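Local coordinates for formate oxidase (Aspergillus oryzae, PDB 5ZU3), which probably oxidises formate, as a flavoenzyme of the GMC oxidoreductase family, and carries its FAD as the modified cofactor 8-formyl-FAD, at residues H228-I233 and G243-T248; V419-V424 and I458-G463. The protein carries 1 engineered substitution. All coordinates share one frame; numbering follows the deposited sequence.

Contact 1 of 2, residues H228-I233 and G243-T248; sequences HSKRLI and GVTVVT. With FAY ([(2R,3S,4R,5R)-5-(6-amino-9H-purin-9-yl)-3,4-dihydroxytetrahydrofuran-2-yl]methyl (2R,3S,4S)-5-(8-formyl-7-methyl-2,4-dioxo-3,4-dihydrobenzo[g]pteridin-10(2H)-yl)-2,3,4-trihydroxypentyl dihydrogen diphosphate), chain D.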
ATOM      1  N   HIS A 228     -22.652   1.885  -4.290  1.00 27.22           N
ATOM      2  CA  HIS A 228     -21.898   0.705  -4.659  1.00 24.67           C
ATOM      3  C   HIS A 228     -21.994   0.501  -6.172  1.00 25.43           C
ATOM      4  O   HIS A 228     -23.098   0.426  -6.730  1.00 27.30           O
ATOM      5  CB  HIS A 228     -22.447  -0.484  -3.873  1.00 22.76           C
ATOM      6  CG  HIS A 228     -21.559  -1.673  -3.885  1.00 27.86           C
ATOM      7  ND1 HIS A 228     -20.788  -2.032  -2.803  1.00 27.59           N
ATOM      8  CD2 HIS A 228     -21.330  -2.603  -4.841  1.00 25.75           C
ATOM      9  CE1 HIS A 228     -20.112  -3.128  -3.096  1.00 27.74           C
ATOM     10  NE2 HIS A 228     -20.435  -3.504  -4.321  1.00 23.71           N
ATOM     11  N   SER A 229     -20.847   0.443  -6.836  1.00 23.85           N
ATOM     12  CA  SER A 229     -20.840   0.398  -8.291  1.00 22.47           C
ATOM     13  C   SER A 229     -21.416  -0.912  -8.791  1.00 23.06           C
ATOM     14  O   SER A 229     -21.185  -1.980  -8.217  1.00 25.75           O
ATOM     15  CB  SER A 229     -19.418   0.579  -8.837  1.00 26.54           C
ATOM     16  OG  SER A 229     -18.571  -0.506  -8.490  1.00 26.23           O
ATOM     17  N   LYS A 230     -22.165  -0.830  -9.877  1.00 22.84           N
ATOM     18  CA  LYS A 230     -22.678  -2.028 -10.504  1.00 22.45           C
ATOM     19  C   LYS A 230     -21.869  -2.396 -11.732  1.00 25.16           C
ATOM     20  O   LYS A 230     -21.473  -3.552 -11.888  1.00 23.98           O
ATOM     21  CB  LYS A 230     -24.151  -1.839 -10.872  1.00 25.01           C
ATOM     22  CG  LYS A 230     -24.740  -3.033 -11.583  1.00 27.52           C
ATOM     23  CD  LYS A 230     -26.092  -2.689 -12.171  1.00 26.63           C
ATOM     24  CE  LYS A 230     -26.607  -3.784 -13.092  1.00 23.96           C
ATOM     25  NZ  LYS A 230     -27.908  -3.338 -13.678  1.00 29.48           N
ATOM     26  N   ARG A 231     -21.544  -1.410 -12.556  1.00 28.23           N
ATOM     27  CA  ARG A 231     -20.962  -1.648 -13.863  1.00 26.85           C
ATOM     28  C   ARG A 231     -20.558  -0.306 -14.463  1.00 30.01           C
ATOM     29  O   ARG A 231     -21.139   0.735 -14.131  1.00 25.88           O
ATOM     30  CB  ARG A 231     -21.958  -2.367 -14.782  1.00 26.72           C
ATOM     31  CG  ARG A 231     -21.345  -2.814 -16.085  1.00 32.03           C
ATOM     32  CD  ARG A 231     -22.373  -3.062 -17.196  1.00 37.46           C
ATOM     33  NE  ARG A 231     -23.214  -4.232 -16.964  1.00 44.58           N
ATOM     34  CZ  ARG A 231     -24.515  -4.166 -16.724  1.00 41.88           C
ATOM     35  NH1 ARG A 231     -25.107  -2.977 -16.674  1.00 44.52           N
ATOM     36  NH2 ARG A 231     -25.214  -5.276 -16.534  1.00 34.59           N
ATOM     37  N   LEU A 232     -19.529  -0.330 -15.306  1.00 27.97           N
ATOM     38  CA  LEU A 232     -19.285   0.781 -16.205  1.00 23.06           C
ATOM     39  C   LEU A 232     -20.267   0.753 -17.372  1.00 27.45           C
ATOM     40  O   LEU A 232     -20.623  -0.312 -17.883  1.00 26.87           O
ATOM     41  CB  LEU A 232     -17.860   0.740 -16.732  1.00 25.07           C
ATOM     42  CG  LEU A 232     -16.815   0.928 -15.656  1.00 29.65           C
ATOM     43  CD1 LEU A 232     -15.435   0.604 -16.233  1.00 26.45           C
ATOM     44  CD2 LEU A 232     -16.906   2.350 -15.117  1.00 19.04           C
ATOM     45  N   ILE A 233     -20.691   1.936 -17.804  1.00 25.37           N
ATOM     46  CA  ILE A 233     -21.594   2.074 -18.941  1.00 24.37           C
ATOM     47  C   ILE A 233     -20.745   2.172 -20.203  1.00 26.76           C
ATOM     48  O   ILE A 233     -20.057   3.172 -20.430  1.00 29.24           O
ATOM     49  CB  ILE A 233     -22.514   3.286 -18.784  1.00 26.92           C
ATOM     50  CG1 ILE A 233     -23.192   3.239 -17.413  1.00 24.87           C
ATOM     51  CG2 ILE A 233     -23.539   3.322 -19.926  1.00 27.69           C
ATOM     52  CD1 ILE A 233     -24.194   4.357 -17.169  1.00 26.85           C
ATOM     53  N   GLY A 243     -19.956   6.406 -18.668  1.00 24.28           N
ATOM     54  CA  GLY A 243     -20.256   6.722 -17.277  1.00 23.81           C
ATOM     55  C   GLY A 243     -20.278   5.455 -16.436  1.00 27.10           C
ATOM     56  O   GLY A 243     -19.574   4.482 -16.734  1.00 23.74           O
ATOM     57  N   VAL A 244     -21.093   5.487 -15.377  1.00 21.60           N
ATOM     58  CA  VAL A 244     -21.099   4.391 -14.411  1.00 24.05           C
ATOM     59  C   VAL A 244     -22.493   4.247 -13.809  1.00 27.68           C
ATOM     60  O   VAL A 244     -23.215   5.228 -13.604  1.00 24.31           O
ATOM     61  CB  VAL A 244     -20.041   4.614 -13.300  1.00 23.49           C
ATOM     62  CG1 VAL A 244     -20.367   5.875 -12.504  1.00 20.83           C
ATOM     63  CG2 VAL A 244     -19.946   3.397 -12.383  1.00 26.01           C
ATOM     64  N   THR A 245     -22.852   3.006 -13.504  1.00 27.34           N
ATOM     65  CA  THR A 245     -24.071   2.669 -12.788  1.00 25.78           C
ATOM     66  C   THR A 245     -23.714   2.260 -11.356  1.00 25.66           C
ATOM     67  O   THR A 245     -22.865   1.386 -11.154  1.00 28.05           O
ATOM     68  CB  THR A 245     -24.800   1.537 -13.523  1.00 29.85           C
ATOM     69  OG1 THR A 245     -25.089   1.947 -14.875  1.00 19.70           O
ATOM     70  CG2 THR A 245     -26.100   1.176 -12.796  1.00 22.71           C
ATOM     71  N   VAL A 246     -24.369   2.877 -10.370  1.00 22.86           N
ATOM     72  CA  VAL A 246     -24.134   2.606  -8.959  1.00 23.00           C
ATOM     73  C   VAL A 246     -25.464   2.258  -8.305  1.00 29.92           C
ATOM     74  O   VAL A 246     -26.541   2.545  -8.835  1.00 24.04           O
ATOM     75  CB  VAL A 246     -23.492   3.802  -8.224  1.00 20.51           C
ATOM     76  CG1 VAL A 246     -22.223   4.238  -8.927  1.00 22.42           C
ATOM     77  CG2 VAL A 246     -24.480   4.959  -8.142  1.00 25.41           C
ATOM     78  N   VAL A 247     -25.379   1.650  -7.120  1.00 27.68           N
ATOM     79  CA  VAL A 247     -26.553   1.295  -6.334  1.00 25.93           C
ATOM     80  C   VAL A 247     -26.477   2.029  -5.003  1.00 25.21           C
ATOM     81  O   VAL A 247     -25.427   2.027  -4.345  1.00 26.63           O
ATOM     82  CB  VAL A 247     -26.664  -0.232  -6.157  1.00 26.93           C
ATOM     83  CG1 VAL A 247     -27.887  -0.604  -5.344  1.00 23.12           C
ATOM     84  CG2 VAL A 247     -26.782  -0.862  -7.516  1.00 22.69           C
ATOM     85  N   THR A 248     -27.575   2.682  -4.631  1.00 23.19           N
ATOM     86  CA  THR A 248     -27.640   3.457  -3.404  1.00 21.97           C
ATOM     87  C   THR A 248     -28.078   2.601  -2.239  1.00 24.54           C
ATOM     88  O   THR A 248     -28.639   1.517  -2.405  1.00 21.76           O
ATOM     89  CB  THR A 248     -28.620   4.625  -3.504  1.00 28.14           C
ATOM     90  OG1 THR A 248     -29.964   4.112  -3.535  1.00 29.65           O
ATOM     91  CG2 THR A 248     -28.344   5.477  -4.718  1.00 25.53           C
TER
HETATM   92  P   FAY D 601      -5.662   2.863  -4.368  1.00 26.15           P
HETATM   93  N1  FAY D 601       1.246   2.130   2.086  1.00 22.71           N
HETATM   94  C2  FAY D 601       2.254   2.964   2.532  1.00 27.51           C
HETATM   95  O2  FAY D 601       3.001   3.547   1.742  1.00 28.56           O
HETATM   96  N3  FAY D 601       2.398   3.195   3.889  1.00 28.75           N
HETATM   97  C4  FAY D 601       1.783   2.385   4.808  1.00 26.49           C
HETATM   98  O4  FAY D 601       2.267   2.282   5.933  1.00 22.97           O
HETATM   99  N5  FAY D 601       0.271   0.529   5.119  1.00 22.43           N
HETATM  100  C6  FAY D 601      -1.628  -0.804   5.661  1.00 27.01           C
HETATM  101  C7  FAY D 601      -2.900  -1.262   5.370  1.00 25.73           C
HETATM  102  C8  FAY D 601      -3.395  -1.113   4.067  1.00 24.34           C
HETATM  103  O8  FAY D 601      -5.284  -1.292   2.678  1.00 28.48           O
HETATM  104  C9  FAY D 601      -2.724  -0.263   3.184  1.00 23.69           C
HETATM  105  PA  FAY D 601      -7.760   2.502  -2.531  1.00 20.48           P
HETATM  106  C1' FAY D 601      -0.786   0.672   1.073  1.00 24.33           C
HETATM  107  C10 FAY D 601       0.365   1.639   3.013  1.00 22.71           C
HETATM  108  N10 FAY D 601      -0.647   0.843   2.556  1.00 25.92           N
HETATM  109  N1A FAY D 601     -18.241   0.580  -5.340  1.00 23.32           N
HETATM  110  O1A FAY D 601      -8.182   1.307  -1.747  1.00 21.31           O
HETATM  111  C1B FAY D 601     -13.647   2.371  -3.404  1.00 19.97           C
HETATM  112  O1P FAY D 601      -6.122   4.245  -4.730  1.00 24.40           O
HETATM  113  C2' FAY D 601      -1.641   1.814   0.510  1.00 23.89           C
HETATM  114  O2' FAY D 601      -2.530   2.344   1.480  1.00 20.46           O
HETATM  115  C2A FAY D 601     -17.966   1.851  -4.885  1.00 24.00           C
HETATM  116  O2A FAY D 601      -7.040   3.527  -1.706  1.00 25.46           O
HETATM  117  C2B FAY D 601     -13.103   1.992  -2.035  1.00 25.80           C
HETATM  118  O2B FAY D 601     -14.035   2.213  -0.976  1.00 23.08           O
HETATM  119  O2P FAY D 601      -5.005   2.060  -5.474  1.00 23.43           O
HETATM  120  C3' FAY D 601      -2.467   1.358  -0.686  1.00 25.34           C
HETATM  121  O3' FAY D 601      -1.687   0.646  -1.633  1.00 25.83           O
HETATM  122  N3A FAY D 601     -16.714   2.186  -4.395  1.00 23.64           N
HETATM  123  C3B FAY D 601     -11.877   2.878  -1.960  1.00 22.09           C
HETATM  124  O3B FAY D 601     -12.319   4.130  -1.527  1.00 25.86           O
HETATM  125  O3P FAY D 601      -6.868   1.998  -3.756  1.00 25.58           O
HETATM  126  C4' FAY D 601      -3.149   2.546  -1.358  1.00 26.73           C
HETATM  127  O4' FAY D 601      -3.913   3.275  -0.417  1.00 34.82           O
HETATM  128  C4A FAY D 601     -15.734   1.242  -4.369  1.00 26.50           C
HETATM  129  C4B FAY D 601     -11.449   3.066  -3.403  1.00 22.63           C
HETATM  130  O4B FAY D 601     -12.497   2.534  -4.195  1.00 23.50           O
HETATM  131  C4X FAY D 601       0.724   1.586   4.361  1.00 27.08           C
HETATM  132  C5' FAY D 601      -4.002   1.983  -2.489  1.00 22.31           C
HETATM  133  O5' FAY D 601      -4.569   3.050  -3.205  1.00 28.50           O
HETATM  134  C5A FAY D 601     -15.997  -0.044  -4.829  1.00 23.21           C
HETATM  135  C5B FAY D 601     -10.124   2.414  -3.761  1.00 21.65           C
HETATM  136  O5B FAY D 601      -9.077   3.179  -3.207  1.00 27.43           O
HETATM  137  C5X FAY D 601      -0.867  -0.139   4.705  1.00 25.09           C
HETATM  138  C6A FAY D 601     -17.254  -0.387  -5.312  1.00 25.50           C
HETATM  139  N6A FAY D 601     -17.543  -1.684  -5.506  1.00 24.82           N
HETATM  140  N7A FAY D 601     -14.872  -0.764  -4.705  1.00 23.20           N
HETATM  141  C7M FAY D 601      -3.615  -2.058   6.432  1.00 27.05           C
HETATM  142  C8A FAY D 601     -13.900   0.005  -4.175  1.00 21.91           C
HETATM  143  C8M FAY D 601      -4.807  -1.442   3.785  1.00 24.85           C
HETATM  144  C9A FAY D 601      -1.439   0.184   3.481  1.00 22.62           C
HETATM  145  N9A FAY D 601     -14.410   1.253  -3.967  1.00 24.91           N
HETATM  146  O   HOH W   1     -25.075  -0.131 -16.462  1.00 31.99           O

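Contact 2 of 2, residues V419-V424 and I458-G463; sequences VVVDLV and IAMREG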
ATOM      1  N   VAL A 419       8.420  -6.669  14.861  1.00 22.81           N
ATOM      2  CA  VAL A 419       9.265  -6.498  13.681  1.00 20.73           C
ATOM      3  C   VAL A 419       8.553  -7.128  12.497  1.00 25.84           C
ATOM      4  O   VAL A 419       8.279  -8.336  12.492  1.00 24.05           O
ATOM      5  CB  VAL A 419      10.656  -7.126  13.874  1.00 26.07           C
ATOM      6  CG1 VAL A 419      11.521  -6.873  12.639  1.00 23.27           C
ATOM      7  CG2 VAL A 419      11.329  -6.580  15.131  1.00 25.24           C
ATOM      8  N   VAL A 420       8.263  -6.311  11.489  1.00 27.91           N
ATOM      9  CA  VAL A 420       7.576  -6.748  10.279  1.00 25.39           C
ATOM     10  C   VAL A 420       8.658  -6.981   9.223  1.00 27.59           C
ATOM     11  O   VAL A 420       9.187  -6.032   8.634  1.00 26.35           O
ATOM     12  CB  VAL A 420       6.522  -5.726   9.833  1.00 27.94           C
ATOM     13  CG1 VAL A 420       5.604  -6.308   8.759  1.00 21.76           C
ATOM     14  CG2 VAL A 420       5.680  -5.253  11.020  1.00 23.93           C
ATOM     15  N   VAL A 421       9.016  -8.243   8.994  1.00 20.91           N
ATOM     16  CA  VAL A 421      10.019  -8.587   7.991  1.00 24.03           C
ATOM     17  C   VAL A 421       9.308  -8.702   6.644  1.00 29.54           C
ATOM     18  O   VAL A 421       8.596  -9.672   6.363  1.00 32.29           O
ATOM     19  CB  VAL A 421      10.787  -9.859   8.355  1.00 25.18           C
ATOM     20  CG1 VAL A 421      11.812 -10.156   7.285  1.00 24.22           C
ATOM     21  CG2 VAL A 421      11.462  -9.680   9.698  1.00 20.52           C
ATOM     22  N   ASP A 422       9.493  -7.689   5.819  1.00 26.56           N
ATOM     23  CA  ASP A 422       8.760  -7.475   4.581  1.00 22.93           C
ATOM     24  C   ASP A 422       9.731  -7.751   3.427  1.00 30.06           C
ATOM     25  O   ASP A 422      10.718  -7.018   3.253  1.00 29.43           O
ATOM     26  CB  ASP A 422       8.255  -6.035   4.576  1.00 25.74           C
ATOM     27  CG  ASP A 422       7.479  -5.675   3.345  1.00 34.20           C
ATOM     28  OD1 ASP A 422       7.556  -6.394   2.331  1.00 36.41           O
ATOM     29  OD2 ASP A 422       6.831  -4.609   3.375  1.00 39.80           O
ATOM     30  N   LEU A 423       9.519  -8.848   2.700  1.00 24.83           N
ATOM     31  CA  LEU A 423      10.327  -9.150   1.512  1.00 23.29           C
ATOM     32  C   LEU A 423       9.855  -8.259   0.358  1.00 29.92           C
ATOM     33  O   LEU A 423       8.753  -8.443  -0.177  1.00 24.02           O
ATOM     34  CB  LEU A 423      10.231 -10.633   1.165  1.00 19.74           C
ATOM     35  CG  LEU A 423      10.773 -11.106  -0.183  1.00 30.19           C
ATOM     36  CD1 LEU A 423      12.313 -10.913  -0.318  1.00 26.81           C
ATOM     37  CD2 LEU A 423      10.372 -12.569  -0.441  1.00 26.33           C
ATOM     38  N   VAL A 424      10.659  -7.259  -0.005  1.00 27.36           N
ATOM     39  CA  VAL A 424      10.186  -6.258  -0.950  1.00 22.70           C
ATOM     40  C   VAL A 424      10.533  -6.613  -2.378  1.00 26.04           C
ATOM     41  O   VAL A 424       9.962  -6.024  -3.307  1.00 27.71           O
ATOM     42  CB  VAL A 424      10.733  -4.855  -0.600  1.00 26.30           C
ATOM     43  CG1 VAL A 424      10.100  -4.348   0.698  1.00 26.53           C
ATOM     44  CG2 VAL A 424      12.242  -4.873  -0.468  1.00 22.88           C
ATOM     45  N   ILE A 458      13.391 -19.153   1.270  1.00 20.78           N
ATOM     46  CA  ILE A 458      14.778 -19.097   1.729  1.00 26.93           C
ATOM     47  C   ILE A 458      15.143 -17.665   2.088  1.00 27.43           C
ATOM     48  O   ILE A 458      15.690 -17.395   3.163  1.00 32.06           O
ATOM     49  CB  ILE A 458      15.723 -19.687   0.659  1.00 26.13           C
ATOM     50  CG1 ILE A 458      15.567 -21.209   0.611  1.00 26.14           C
ATOM     51  CG2 ILE A 458      17.165 -19.293   0.907  1.00 24.93           C
ATOM     52  CD1 ILE A 458      16.079 -21.843  -0.655  1.00 23.94           C
ATOM     53  N   ALA A 459      14.810 -16.726   1.206  1.00 25.02           N
ATOM     54  CA  ALA A 459      15.070 -15.318   1.473  1.00 27.09           C
ATOM     55  C   ALA A 459      14.362 -14.848   2.742  1.00 27.30           C
ATOM     56  O   ALA A 459      14.990 -14.249   3.626  1.00 31.25           O
ATOM     57  CB  ALA A 459      14.631 -14.475   0.271  1.00 29.00           C
ATOM     58  N   MET A 460      13.050 -15.103   2.852  1.00 28.43           N
ATOM     59  CA  MET A 460      12.310 -14.639   4.024  1.00 25.81           C
ATOM     60  C   MET A 460      12.871 -15.233   5.310  1.00 25.65           C
ATOM     61  O   MET A 460      12.913 -14.562   6.347  1.00 24.25           O
ATOM     62  CB  MET A 460      10.821 -14.966   3.896  1.00 24.60           C
ATOM     63  CG  MET A 460      10.025 -14.639   5.173  1.00 19.86           C
ATOM     64  SD  MET A 460       9.948 -12.852   5.487  1.00 22.94           S
ATOM     65  CE  MET A 460       8.633 -12.424   4.322  1.00 21.45           C
ATOM     66  N   ARG A 461      13.256 -16.513   5.272  1.00 30.20           N
ATOM     67  CA  ARG A 461      13.916 -17.127   6.420  1.00 25.73           C
ATOM     68  C   ARG A 461      15.167 -16.346   6.829  1.00 25.87           C
ATOM     69  O   ARG A 461      15.417 -16.117   8.020  1.00 23.00           O
ATOM     70  CB  ARG A 461      14.256 -18.573   6.093  1.00 23.75           C
ATOM     71  CG  ARG A 461      14.909 -19.324   7.227  1.00 24.88           C
ATOM     72  CD  ARG A 461      16.206 -19.939   6.751  1.00 28.94           C
ATOM     73  NE  ARG A 461      15.941 -21.040   5.847  1.00 29.43           N
ATOM     74  CZ  ARG A 461      16.723 -21.400   4.835  1.00 34.34           C
ATOM     75  NH1 ARG A 461      17.867 -20.749   4.589  1.00 28.47           N
ATOM     76  NH2 ARG A 461      16.348 -22.429   4.071  1.00 29.10           N
ATOM     77  N   GLU A 462      15.977 -15.951   5.858  1.00 24.62           N
ATOM     78  CA  GLU A 462      17.214 -15.261   6.171  1.00 23.45           C
ATOM     79  C   GLU A 462      16.961 -13.825   6.589  1.00 24.66           C
ATOM     80  O   GLU A 462      17.716 -13.278   7.396  1.00 24.83           O
ATOM     81  CB  GLU A 462      18.163 -15.325   4.967  1.00 25.65           C
ATOM     82  CG  GLU A 462      18.645 -16.743   4.623  1.00 25.05           C
ATOM     83  CD  GLU A 462      19.260 -17.481   5.819  1.00 27.12           C
ATOM     84  OE1 GLU A 462      20.139 -16.904   6.493  1.00 27.03           O
ATOM     85  OE2 GLU A 462      18.877 -18.650   6.071  1.00 30.68           O
ATOM     86  N   GLY A 463      15.898 -13.199   6.073  1.00 28.43           N
ATOM     87  CA  GLY A 463      15.528 -11.887   6.579  1.00 25.23           C
ATOM     88  C   GLY A 463      15.103 -11.931   8.034  1.00 25.32           C
ATOM     89  O   GLY A 463      15.331 -10.979   8.785  1.00 23.72           O
TER

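Contact 1 of 2, residues H228-I233 and G243-T248
A chi1 of -58° in Thr-245 places OG1 beside the backbone N and methyl CG2 anti to that N, alongside Lys-230, whose extended chain points the same way and brings CD within 3.9 Å of that methyl. The two belong to a classic beta bulge in the antiparallel hairpin of strands 227-235 and 240-248, with Lys-230 and Arg-231 together facing Thr-245. Thr-245 O receives Lys-230 N at 2.7 Å and, weakly, Arg-231 N. In return Thr-245 N gives a nearly straight bond to Arg-231 O. The other branch, OG1, lies 3.4 Å from Ile-233 CG1 and accepts a hydrogen bond from a water that also meets Arg-231 NH1, though weakly. Thr-245 OG1 is also hydrogen-bonded to Asn-255 OD1, while Lys-230 NZ pairs with Glu-253. Beyond the bulge, His-228 and Val-247 exchange two backbone bonds. This end of the hairpin reaches the adenine of the modified FAD. N6A lies 3.6 Å above the His-228 ring plane, off toward the rim, with His-228 NE2 bonded to Pro-440 O. Ser-229 OG is bonded to Gln-266, and Ser-229 N donates straight to adenine N1A at 3.0 Å (N-H...N angle 175°).

Contact 2 of 2, residues V419-V424 and I458-G463
Val-421 and Leu-423 project as two apolar bumps from strand 415-423 onto helix 454-473, where Ala-459, Met-460 and Gly-463 receive them. The strand lies between strands 308-316 and 392-397, so the helix covers one face of an antiparallel part of a larger sheet, consistent with the sheet of the substrate-binding domain in GMC oxidoreductases. The axes of strand 419-423 and helix 458-463 run roughly antiparallel, at 148°, and approach to 8.7 Å.

Val-421 CG1 drops into the shallow hollow at Gly-463, 3.8 Å from Gly-463 C; the missing side chain lets the methyl lie close against the helix backbone. The same methyl also meets Met-460 SD at 3.7 Å. Valine and methionine slide past each other in opposite directions. Met-460 leaves the helix pointing neither at the strand nor away from it, then bends twice (chi2 67°, chi3 80°), which carries its thioether end in against the strand. Its methyl CE comes to rest 3.4 Å from Val-421 O and 4.0 Å from Leu-423 CB, so that it lies on the strand backbone between the bases of the two side chains. Farther along, Leu-423 CD1 reaches over to Ala-459 CB at a looser 4.3 Å. Phe-312 and Phe-392 also pack on Val-421, and Phe-384 on Ala-459.

No hydrogen bond or salt bridge links the segments. The strand makes its backbone bonds with neighbouring strands, Val-421 with Val-310 and Leu-423 with Pro-308, so sheet and helix are held together here by van der Waals fit and the burial of apolar surface.

The contacts lie on opposite sides of the chain's centre, their centres 41 Å apart, and share no strand or helix. Contact 1 is the more peripheral and only partly buried. It joins two hairpin neighbours within one sheet, so backbone hydrogen bonds dominate, with a water and charged side chains around the bulge and the cofactor's adenine at one end. All the touching residues of contact 2 are buried, and it lies away from the annotated sites. It joins a strand to a helix over a sheet face, through apolar side chains packed on one another and on the facing backbone. Directional backbone bonds thus dominate contact 1, even across its bulge, whereas contact 2 depends on the fit of apolar groups.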